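Local coordinates for protein HTH-type transcriptional regulator cbl (Escherichia coli K12, PDB 2FYI) that probably acts as an accessory DNA-binding transcriptional regulator of the cys regulon, sensing its effector through a cofactor-binding domain, at residues 15-21 against 63-69; 23-28 against 165-171; 81-87 against 188-194. All coordinates share one frame; numbering follows the deposited sequence.

In the fold
The three contacts lie within one LysR-type cofactor-binding domain, a two-lobed fold related to the periplasmic binding proteins. Contact 1 pairs two parallel strands in the core of the first lobe. Helix 22-27 follows strand 14-20 directly and carries one side of contact 2, which reaches the second lobe; centres 1 and 2 are about 18 Å apart. Contact 3 joins strands 79-94 and 189-196, which run between the lobes, its centre about 15 Å from contact 1 and 14 Å from contact 2. Strand 66-69 pairs with 189-196, so contacts 1 and 3 share a sheet. The chain passes between the lobes more than once, so residues far apart in sequence meet at the hinge and at contact 2.

Contact 1. Residues 15-21 against 63-69; sequences VLTIATT and EADIGIA
Thr17 and Asp65 open the pairing of strand 14-20 with the segment that leads into strand 66-69. The Asp65 carboxylate accepts the backbone N-H of Thr17 at OD2 over 2.7 Å in an almost straight bond (178°); the donor, Thr17 N, lies on the anti side of OD2, 29° out of the carboxylate plane. Asp65 N donates in return to Thr17 O at 2.8 Å, so one residue holds both backbone polar groups of its partner. With CG beside the backbone N (chi1 -51°), the acid reaches across to the neighbouring strand. With an alanine here, Thr17 N would probably lose its side-chain acceptor and the start of the pairing would be held less firmly.

Beyond this point ordinary parallel backbone bonds take over. Ala19 N donates to Ile66 O at 2.9 Å, and Ala19 O receives Ile68 N. The hydroxyl of Thr20 gives a further bond, from OG1 to Ile68 O at 2.9 Å, so a side chain that could have been a buried polar burden is satisfied by a main-chain carbonyl.

Apolar contacts fill both faces. On the side of Ile18, Ile66 and Ile68, branched chains pack together: Ile18 CG2 meets Ile68 CD1 at 3.7 Å, and the methyl ends of Leu16 and Ile66 touch, CD1 to CD1, at 4.0 Å. Phe208 of helix 203-212 covers Ile18 and Ile66. The opposite face has small residues, Ala19 CB resting on Ala64 CB at 3.9 Å, which suits the close approach of helix 52-61 through Ile55 and Leu58.

Strand 14-20 thus lies between strands 43-49 and 66-69, parallel to both, with helices on either side: the alternating alpha/beta core of a Rossmann-like lobe.

Contact 2. Residues 23-28 against 165-171; sequences TQARYS and AEQSSGE
Tyr27, on the short helix 22-27 of the first lobe, lies against Gln167 and Ser168 of the second, bridging the two halves of a periplasmic-binding-protein-like fold. At the root of its side chain, CB sits 3.5 Å from Gln167 O, and CG is close to the same carbonyl oxygen. From there the ring runs flat beneath Ser168, whose CA stands 3.5 Å from the ring centroid and only 2° off its normal, a CH-pi contact over the middle of the face. Arg26 CB covers the opposite face, so the ring is sandwiched. Further out, CE1 meets Ser168 CB at 3.4 Å. On the other edge Glu171 OE2 lies near the ring plane beside CD2 and CE2, although Glu171 is poorly ordered. At the tip, OH makes a weak hydrogen bond to Lys152.

A flat aromatic suits this site because a small serine can press against it, and that serine is itself fixed: its OG donates to Ala165 O at 2.7 Å, in the carbonyl plane. The Arg26 guanidinium turns elsewhere, NH1 to Asp149 of the same chain in a salt bridge, and NE in a hydrogen bond to Thr153 OG1 of the second subunit.

Nearer the helix end a water links the lobes, donating to Gln24 OE1 and to Gln167 OE1, the latter at 2.8 Å, and accepting from Ser28 OG.

Contact 3. Residues 81-87 against 188-194; sequences AFPWFRW and ANTVWLG
Asn189 lies over one face of the Trp87 indole where the antiparallel strands of the two segments pair. The CB of Asn189 stands over the five-membered ring, 3.6 Å from its centroid, as a CH-pi contact, and its amide continues across the six-membered ring at 31° to the indole plane, with ND2 3.3 Å from CZ3. The same ND2 donates to Trp87 O from above the carbonyl plane, beside the straighter bond from Asn189 N. Trp87 CG, placed between its backbone N and carbonyl carbon (chi1 63°), folds the indole back over the opposite strand, while its NE1 is hydrogen-bonded to Ser70 OG, outside the two strands.

Val191 is shared between aromatics. Its CG2 lies over one face of the Phe85 ring and also 3.5 Å from Trp87 NE1, while CG1 touches Trp84 CE3 at 4.1 Å. Trp84 N donates to Val191 O and Val191 N to Phe85 O, two successive residues set against one, a beta bulge. Leu193 follows, its CD1 3.5 Å from Trp84 CB.

The other face of the pair is built differently. Trp192 CE3 rests on Ala81 CB at 3.7 Å and its CZ3 on Pro83 CD, while the Arg86 guanidinium spreads one face over Ala188 CB.

Proline costs no cross-strand bond here, since Pro83 stands in a non-hydrogen-bonded pair. The chemistry implies that the two lobe-connecting strands are joined by backbone hydrogen bonds, interrupted by one bulge, and by aromatic surfaces laid against aliphatic groups, with Asn189 contributing both kinds at Trp87.

Contact 1. Residues 15-21 against 63-69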
loop_
_atom_site.group_PDB
_atom_site.type_symbol
_atom_site.label_atom_id
_atom_site.label_comp_id
_atom_site.label_asym_id
_atom_site.label_seq_id
_atom_site.Cartn_x
_atom_site.Cartn_y
_atom_site.Cartn_z
ATOM N N VAL A 15 8.377 -13.096 -20.904
ATOM C CA VAL A 15 8.081 -12.258 -19.778
ATOM C C VAL A 15 6.664 -12.553 -19.300
ATOM O O VAL A 15 5.714 -12.485 -20.075
ATOM C CB VAL A 15 8.200 -10.786 -20.157
ATOM C CG1 VAL A 15 8.035 -9.925 -18.922
ATOM C CG2 VAL A 15 9.523 -10.522 -20.847
ATOM N N LEU A 16 6.517 -12.883 -18.024
ATOM C CA LEU A 16 5.196 -13.055 -17.456
ATOM C C LEU A 16 4.866 -11.827 -16.628
ATOM O O LEU A 16 5.556 -11.537 -15.663
ATOM C CB LEU A 16 5.161 -14.288 -16.563
ATOM C CG LEU A 16 3.872 -14.466 -15.774
ATOM C CD1 LEU A 16 2.713 -14.707 -16.709
ATOM C CD2 LEU A 16 4.030 -15.622 -14.836
ATOM N N THR A 17 3.818 -11.103 -16.989
ATOM C CA THR A 17 3.436 -9.956 -16.196
ATOM C C THR A 17 2.184 -10.261 -15.356
ATOM O O THR A 17 1.133 -10.597 -15.894
ATOM C CB THR A 17 3.228 -8.700 -17.068
ATOM O OG1 THR A 17 4.464 -8.342 -17.683
ATOM C CG2 THR A 17 2.780 -7.530 -16.213
ATOM N N ILE A 18 2.302 -10.133 -14.036
ATOM C CA ILE A 18 1.184 -10.345 -13.130
ATOM C C ILE A 18 0.808 -9.038 -12.475
ATOM O O ILE A 18 1.674 -8.320 -11.994
ATOM C CB ILE A 18 1.558 -11.319 -12.037
ATOM C CG1 ILE A 18 1.648 -12.718 -12.643
ATOM C CG2 ILE A 18 0.571 -11.225 -10.851
ATOM C CD1 ILE A 18 2.501 -13.669 -11.834
ATOM N N ALA A 19 -0.484 -8.725 -12.472
ATOM C CA ALA A 19 -0.966 -7.530 -11.824
ATOM C C ALA A 19 -1.747 -7.958 -10.594
ATOM O O ALA A 19 -2.569 -8.890 -10.645
ATOM C CB ALA A 19 -1.816 -6.723 -12.762
ATOM N N THR A 20 -1.476 -7.299 -9.482
ATOM C CA THR A 20 -2.074 -7.725 -8.249
ATOM C C THR A 20 -2.190 -6.637 -7.173
ATOM O O THR A 20 -1.705 -5.522 -7.331
ATOM C CB THR A 20 -1.306 -8.905 -7.708
ATOM O OG1 THR A 20 -2.111 -9.549 -6.734
ATOM C CG2 THR A 20 0.014 -8.479 -7.097
ATOM N N THR A 21 -2.837 -6.978 -6.071
ATOM C CA THR A 21 -3.010 -6.079 -4.917
ATOM C C THR A 21 -1.967 -6.302 -3.838
ATOM O O THR A 21 -1.283 -7.327 -3.833
ATOM C CB THR A 21 -4.377 -6.328 -4.245
ATOM O OG1 THR A 21 -4.495 -7.722 -3.869
ATOM C CG2 THR A 21 -5.479 -5.982 -5.205
ATOM N N GLU A 63 -1.746 -5.323 -21.059
ATOM C CA GLU A 63 -0.588 -4.871 -20.278
ATOM C C GLU A 63 -0.182 -5.843 -19.177
ATOM O O GLU A 63 0.929 -5.725 -18.642
ATOM C CB GLU A 63 -0.867 -3.538 -19.598
ATOM C CG GLU A 63 -1.141 -2.394 -20.515
ATOM C CD GLU A 63 -0.029 -2.221 -21.509
ATOM O OE1 GLU A 63 1.142 -2.502 -21.164
ATOM O OE2 GLU A 63 -0.319 -1.825 -22.664
ATOM N N ALA A 64 -1.085 -6.756 -18.804
ATOM C CA ALA A 64 -0.759 -7.812 -17.864
ATOM C C ALA A 64 -1.320 -9.109 -18.387
ATOM O O ALA A 64 -2.344 -9.117 -19.039
ATOM C CB ALA A 64 -1.325 -7.503 -16.516
ATOM N N ASP A 65 -0.651 -10.205 -18.080
ATOM C CA ASP A 65 -1.093 -11.519 -18.471
ATOM C C ASP A 65 -2.141 -12.090 -17.491
ATOM O O ASP A 65 -3.182 -12.560 -17.916
ATOM C CB ASP A 65 0.137 -12.432 -18.623
ATOM C CG ASP A 65 1.254 -11.812 -19.545
ATOM O OD1 ASP A 65 0.948 -11.363 -20.684
ATOM O OD2 ASP A 65 2.462 -11.795 -19.161
ATOM N N ILE A 66 -1.868 -12.027 -16.186
ATOM C CA ILE A 66 -2.768 -12.542 -15.144
ATOM C C ILE A 66 -3.110 -11.454 -14.126
ATOM O O ILE A 66 -2.226 -10.706 -13.709
ATOM C CB ILE A 66 -2.100 -13.689 -14.365
ATOM C CG1 ILE A 66 -1.620 -14.755 -15.330
ATOM C CG2 ILE A 66 -3.051 -14.322 -13.402
ATOM C CD1 ILE A 66 -0.638 -15.663 -14.728
ATOM N N GLY A 67 -4.381 -11.367 -13.727
ATOM C CA GLY A 67 -4.794 -10.416 -12.709
ATOM C C GLY A 67 -5.195 -11.175 -11.462
ATOM O O GLY A 67 -5.868 -12.208 -11.552
ATOM N N ILE A 68 -4.782 -10.684 -10.294
ATOM C CA ILE A 68 -5.134 -11.359 -9.039
ATOM C C ILE A 68 -5.639 -10.378 -8.005
ATOM O O ILE A 68 -4.903 -9.472 -7.570
ATOM C CB ILE A 68 -3.940 -12.110 -8.444
ATOM C CG1 ILE A 68 -3.485 -13.218 -9.404
ATOM C CG2 ILE A 68 -4.305 -12.680 -7.101
ATOM C CD1 ILE A 68 -1.976 -13.464 -9.405
ATOM N N ALA A 69 -6.901 -10.556 -7.618
ATOM C CA ALA A 69 -7.548 -9.655 -6.659
ATOM C C ALA A 69 -8.785 -10.312 -6.071
ATOM O O ALA A 69 -9.238 -11.360 -6.557
ATOM C CB ALA A 69 -7.914 -8.364 -7.323
#

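Contact 2. Residues 23-28 against 165-171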
loop_
_atom_site.group_PDB
_atom_site.type_symbol
_atom_site.label_atom_id
_atom_site.label_comp_id
_atom_site.label_asym_id
_atom_site.label_seq_id
_atom_site.Cartn_x
_atom_site.Cartn_y
_atom_site.Cartn_z
ATOM N N THR A 23 -2.405 -7.086 -0.830
ATOM C CA THR A 23 -2.707 -8.274 -0.051
ATOM C C THR A 23 -2.036 -9.533 -0.609
ATOM O O THR A 23 -1.360 -10.245 0.118
ATOM C CB THR A 23 -4.229 -8.574 0.078
ATOM O OG1 THR A 23 -4.967 -7.393 0.408
ATOM C CG2 THR A 23 -4.443 -9.611 1.150
ATOM N N GLN A 24 -2.230 -9.839 -1.890
ATOM C CA GLN A 24 -1.672 -11.095 -2.381
ATOM C C GLN A 24 -0.174 -10.937 -2.612
ATOM O O GLN A 24 0.580 -11.843 -2.319
ATOM C CB GLN A 24 -2.421 -11.654 -3.614
ATOM C CG GLN A 24 -3.702 -10.893 -4.037
ATOM C CD GLN A 24 -4.896 -11.034 -3.078
ATOM O OE1 GLN A 24 -4.847 -11.736 -2.052
ATOM N NE2 GLN A 24 -5.989 -10.359 -3.423
ATOM N N ALA A 25 0.263 -9.775 -3.070
ATOM C CA ALA A 25 1.661 -9.582 -3.280
ATOM C C ALA A 25 2.458 -9.934 -2.004
ATOM O O ALA A 25 3.531 -10.554 -2.068
ATOM C CB ALA A 25 1.896 -8.185 -3.727
ATOM N N ARG A 26 1.918 -9.582 -0.846
ATOM C CA ARG A 26 2.631 -9.831 0.381
ATOM C C ARG A 26 2.387 -11.180 1.005
ATOM O O ARG A 26 3.290 -11.775 1.576
ATOM C CB ARG A 26 2.250 -8.798 1.414
ATOM C CG ARG A 26 2.652 -7.447 1.001
ATOM C CD ARG A 26 3.117 -6.681 2.138
ATOM N NE ARG A 26 4.376 -7.181 2.640
ATOM C CZ ARG A 26 4.795 -6.885 3.867
ATOM N NH1 ARG A 26 4.031 -6.119 4.651
ATOM N NH2 ARG A 26 5.959 -7.332 4.306
ATOM N N TYR A 27 1.160 -11.662 0.949
ATOM C CA TYR A 27 0.794 -12.753 1.832
ATOM C C TYR A 27 0.500 -14.089 1.177
ATOM O O TYR A 27 0.363 -15.101 1.858
ATOM C CB TYR A 27 -0.388 -12.367 2.708
ATOM C CG TYR A 27 -0.164 -11.071 3.410
ATOM C CD1 TYR A 27 -1.025 -9.990 3.224
ATOM C CD2 TYR A 27 0.936 -10.911 4.233
ATOM C CE1 TYR A 27 -0.802 -8.779 3.845
ATOM C CE2 TYR A 27 1.166 -9.723 4.863
ATOM C CZ TYR A 27 0.302 -8.650 4.666
ATOM O OH TYR A 27 0.568 -7.465 5.333
ATOM N N SER A 28 0.387 -14.122 -0.141
ATOM C CA SER A 28 0.115 -15.408 -0.830
ATOM C C SER A 28 1.025 -15.695 -2.009
ATOM O O SER A 28 1.402 -16.832 -2.195
ATOM C CB SER A 28 -1.313 -15.481 -1.341
ATOM O OG SER A 28 -2.201 -14.946 -0.374
ATOM N N ALA A 165 -7.644 -8.817 6.704
ATOM C CA ALA A 165 -7.534 -10.137 6.085
ATOM C C ALA A 165 -6.767 -11.099 7.002
ATOM O O ALA A 165 -5.703 -10.756 7.474
ATOM C CB ALA A 165 -6.808 -9.984 4.767
ATOM N N GLU A 166 -7.276 -12.303 7.242
ATOM C CA GLU A 166 -6.605 -13.190 8.200
ATOM C C GLU A 166 -5.160 -13.562 7.802
ATOM O O GLU A 166 -4.301 -13.793 8.652
ATOM C CB GLU A 166 -7.434 -14.449 8.450
ATOM C CG GLU A 166 -7.686 -15.264 7.169
ATOM C CD GLU A 166 -8.444 -16.595 7.377
ATOM O OE1 GLU A 166 -9.109 -17.052 6.421
ATOM O OE2 GLU A 166 -8.372 -17.182 8.477
ATOM N N GLN A 167 -4.896 -13.607 6.506
ATOM C CA GLN A 167 -3.603 -14.038 5.954
ATOM C C GLN A 167 -2.440 -13.060 6.167
ATOM O O GLN A 167 -1.293 -13.398 5.908
ATOM C CB GLN A 167 -3.868 -14.185 4.497
ATOM C CG GLN A 167 -5.349 -14.085 4.448
ATOM C CD GLN A 167 -5.861 -13.382 3.258
ATOM O OE1 GLN A 167 -5.142 -13.090 2.314
ATOM N NE2 GLN A 167 -7.133 -13.145 3.258
ATOM N N SER A 168 -2.736 -11.854 6.642
ATOM C CA SER A 168 -1.728 -10.834 6.828
ATOM C C SER A 168 -1.019 -10.984 8.143
ATOM O O SER A 168 -0.106 -10.254 8.434
ATOM C CB SER A 168 -2.356 -9.455 6.763
ATOM O OG SER A 168 -3.415 -9.384 7.664
ATOM N N SER A 169 -1.461 -11.917 8.961
ATOM C CA SER A 169 -0.745 -12.211 10.187
ATOM C C SER A 169 0.621 -12.803 9.836
ATOM O O SER A 169 1.640 -12.475 10.476
ATOM C CB SER A 169 -1.528 -13.208 11.039
ATOM O OG SER A 169 -1.350 -14.510 10.525
ATOM N N GLY A 170 0.629 -13.669 8.819
ATOM C CA GLY A 170 1.792 -14.477 8.479
ATOM C C GLY A 170 3.035 -14.192 9.315
ATOM O O GLY A 170 3.159 -14.643 10.473
ATOM N N GLU A 171 3.928 -13.392 8.725
ATOM C CA GLU A 171 5.343 -13.261 9.139
ATOM C C GLU A 171 5.668 -12.059 10.065
ATOM O O GLU A 171 4.956 -11.044 10.058
ATOM C CB GLU A 171 6.240 -13.267 7.881
ATOM C CG GLU A 171 5.467 -13.072 6.538
ATOM C CD GLU A 171 4.977 -11.626 6.293
ATOM O OE1 GLU A 171 5.053 -10.773 7.207
ATOM O OE2 GLU A 171 4.509 -11.337 5.172
HETATM O O HOH W 1 -3.785 -13.037 -0.137
#

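Contact 3. Residues 81-87 against 188-194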
loop_
_atom_site.group_PDB
_atom_site.type_symbol
_atom_site.label_atom_id
_atom_site.label_comp_id
_atom_site.label_asym_id
_atom_site.label_seq_id
_atom_site.Cartn_x
_atom_site.Cartn_y
_atom_site.Cartn_z
ATOM N N ALA A 81 -12.620 -15.421 -14.685
ATOM C CA ALA A 81 -11.927 -15.526 -13.420
ATOM C C ALA A 81 -12.105 -16.885 -12.782
ATOM O O ALA A 81 -13.182 -17.474 -12.842
ATOM C CB ALA A 81 -12.392 -14.444 -12.492
ATOM N N PHE A 82 -11.037 -17.379 -12.161
ATOM C CA PHE A 82 -11.090 -18.647 -11.451
ATOM C C PHE A 82 -10.758 -18.385 -10.003
ATOM O O PHE A 82 -9.904 -17.541 -9.697
ATOM C CB PHE A 82 -10.064 -19.610 -12.015
ATOM C CG PHE A 82 -10.129 -19.773 -13.499
ATOM C CD1 PHE A 82 -9.494 -18.875 -14.341
ATOM C CD2 PHE A 82 -10.789 -20.853 -14.069
ATOM C CE1 PHE A 82 -9.533 -19.044 -15.750
ATOM C CE2 PHE A 82 -10.832 -21.023 -15.473
ATOM C CZ PHE A 82 -10.206 -20.114 -16.303
ATOM N N PRO A 83 -11.430 -19.118 -9.110
ATOM C CA PRO A 83 -11.229 -19.031 -7.654
ATOM C C PRO A 83 -9.879 -19.605 -7.233
ATOM O O PRO A 83 -9.534 -20.720 -7.601
ATOM C CB PRO A 83 -12.401 -19.843 -7.088
ATOM C CG PRO A 83 -12.879 -20.691 -8.208
ATOM C CD PRO A 83 -12.461 -20.093 -9.506
ATOM N N TRP A 84 -9.108 -18.840 -6.491
ATOM C CA TRP A 84 -7.860 -19.358 -5.995
ATOM C C TRP A 84 -8.022 -19.960 -4.588
ATOM O O TRP A 84 -7.770 -21.149 -4.397
ATOM C CB TRP A 84 -6.773 -18.311 -6.077
ATOM C CG TRP A 84 -5.470 -18.789 -5.621
ATOM C CD1 TRP A 84 -5.099 -20.085 -5.374
ATOM C CD2 TRP A 84 -4.322 -17.985 -5.380
ATOM N NE1 TRP A 84 -3.789 -20.133 -4.992
ATOM C CE2 TRP A 84 -3.286 -18.853 -4.981
ATOM C CE3 TRP A 84 -4.067 -16.611 -5.460
ATOM C CZ2 TRP A 84 -2.017 -18.387 -4.649
ATOM C CZ3 TRP A 84 -2.808 -16.154 -5.137
ATOM C CH2 TRP A 84 -1.801 -17.040 -4.726
ATOM N N PHE A 85 -8.469 -19.171 -3.621
ATOM C CA PHE A 85 -8.822 -19.706 -2.309
ATOM C C PHE A 85 -9.782 -18.748 -1.609
ATOM O O PHE A 85 -9.998 -17.626 -2.079
ATOM C CB PHE A 85 -7.582 -19.943 -1.453
ATOM C CG PHE A 85 -6.786 -18.714 -1.229
ATOM C CD1 PHE A 85 -7.120 -17.837 -0.205
ATOM C CD2 PHE A 85 -5.729 -18.386 -2.091
ATOM C CE1 PHE A 85 -6.399 -16.664 -0.007
ATOM C CE2 PHE A 85 -4.992 -17.198 -1.907
ATOM C CZ PHE A 85 -5.333 -16.330 -0.858
ATOM N N ARG A 86 -10.367 -19.191 -0.494
ATOM C CA ARG A 86 -11.223 -18.318 0.324
ATOM C C ARG A 86 -10.589 -17.828 1.615
ATOM O O ARG A 86 -9.671 -18.439 2.145
ATOM C CB ARG A 86 -12.583 -18.931 0.571
ATOM C CG ARG A 86 -13.320 -19.017 -0.709
ATOM C CD ARG A 86 -14.257 -20.167 -0.694
ATOM N NE ARG A 86 -15.630 -19.684 -0.584
ATOM C CZ ARG A 86 -16.321 -19.543 0.553
ATOM N NH1 ARG A 86 -15.803 -19.867 1.757
ATOM N NH2 ARG A 86 -17.564 -19.077 0.477
ATOM N N TRP A 87 -11.056 -16.677 2.087
ATOM C CA TRP A 87 -10.480 -16.059 3.272
ATOM C C TRP A 87 -11.441 -15.156 3.996
ATOM O O TRP A 87 -12.419 -14.678 3.408
ATOM C CB TRP A 87 -9.269 -15.259 2.893
ATOM C CG TRP A 87 -9.551 -14.132 1.999
ATOM C CD1 TRP A 87 -9.560 -14.152 0.646
ATOM C CD2 TRP A 87 -9.833 -12.776 2.387
ATOM N NE1 TRP A 87 -9.820 -12.893 0.152
ATOM C CE2 TRP A 87 -9.989 -12.028 1.202
ATOM C CE3 TRP A 87 -9.964 -12.120 3.624
ATOM C CZ2 TRP A 87 -10.270 -10.651 1.216
ATOM C CZ3 TRP A 87 -10.241 -10.755 3.632
ATOM C CH2 TRP A 87 -10.397 -10.038 2.436
ATOM N N ALA A 188 -17.155 -14.998 4.049
ATOM C CA ALA A 188 -15.900 -15.297 3.349
ATOM C C ALA A 188 -15.724 -14.462 2.097
ATOM O O ALA A 188 -16.689 -14.057 1.484
ATOM C CB ALA A 188 -15.876 -16.729 2.967
ATOM N N ASN A 189 -14.471 -14.223 1.722
ATOM C CA ASN A 189 -14.130 -13.585 0.448
ATOM C C ASN A 189 -13.425 -14.585 -0.443
ATOM O O ASN A 189 -12.999 -15.642 0.012
ATOM C CB ASN A 189 -13.190 -12.418 0.704
ATOM C CG ASN A 189 -13.736 -11.467 1.736
ATOM O OD1 ASN A 189 -14.565 -10.604 1.426
ATOM N ND2 ASN A 189 -13.303 -11.631 2.977
ATOM N N THR A 190 -13.271 -14.247 -1.709
ATOM C CA THR A 190 -12.553 -15.128 -2.612
ATOM C C THR A 190 -11.496 -14.368 -3.363
ATOM O O THR A 190 -11.694 -13.201 -3.726
ATOM C CB THR A 190 -13.458 -15.696 -3.659
ATOM O OG1 THR A 190 -14.525 -16.383 -3.021
ATOM C CG2 THR A 190 -12.679 -16.651 -4.503
ATOM N N VAL A 191 -10.365 -15.013 -3.607
ATOM C CA VAL A 191 -9.341 -14.370 -4.401
ATOM C C VAL A 191 -9.401 -14.993 -5.768
ATOM O O VAL A 191 -9.347 -16.210 -5.883
ATOM C CB VAL A 191 -7.956 -14.596 -3.860
ATOM C CG1 VAL A 191 -7.002 -13.882 -4.751
ATOM C CG2 VAL A 191 -7.862 -14.069 -2.488
ATOM N N TRP A 192 -9.505 -14.149 -6.794
ATOM C CA TRP A 192 -9.648 -14.602 -8.161
ATOM C C TRP A 192 -8.384 -14.464 -8.956
ATOM O O TRP A 192 -7.568 -13.539 -8.752
ATOM C CB TRP A 192 -10.733 -13.817 -8.865
ATOM C CG TRP A 192 -12.041 -13.901 -8.171
ATOM C CD1 TRP A 192 -12.518 -13.050 -7.219
ATOM C CD2 TRP A 192 -13.055 -14.889 -8.374
ATOM N NE1 TRP A 192 -13.768 -13.460 -6.806
ATOM C CE2 TRP A 192 -14.124 -14.578 -7.500
ATOM C CE3 TRP A 192 -13.164 -16.001 -9.209
ATOM C CZ2 TRP A 192 -15.275 -15.320 -7.432
ATOM C CZ3 TRP A 192 -14.334 -16.757 -9.144
ATOM C CH2 TRP A 192 -15.371 -16.406 -8.251
ATOM N N LEU A 193 -8.239 -15.399 -9.881
ATOM C CA LEU A 193 -7.223 -15.363 -10.878
ATOM C C LEU A 193 -7.987 -15.078 -12.160
ATOM O O LEU A 193 -8.887 -15.849 -12.530
ATOM C CB LEU A 193 -6.625 -16.736 -10.965
ATOM C CG LEU A 193 -5.978 -17.216 -9.677
ATOM C CD1 LEU A 193 -6.190 -18.712 -9.521
ATOM C CD2 LEU A 193 -4.487 -16.835 -9.675
ATOM N N GLY A 194 -7.657 -13.968 -12.820
ATOM C CA GLY A 194 -8.336 -13.593 -14.051
ATOM C C GLY A 194 -7.437 -13.565 -15.279
ATOM O O GLY A 194 -6.239 -13.304 -15.183
#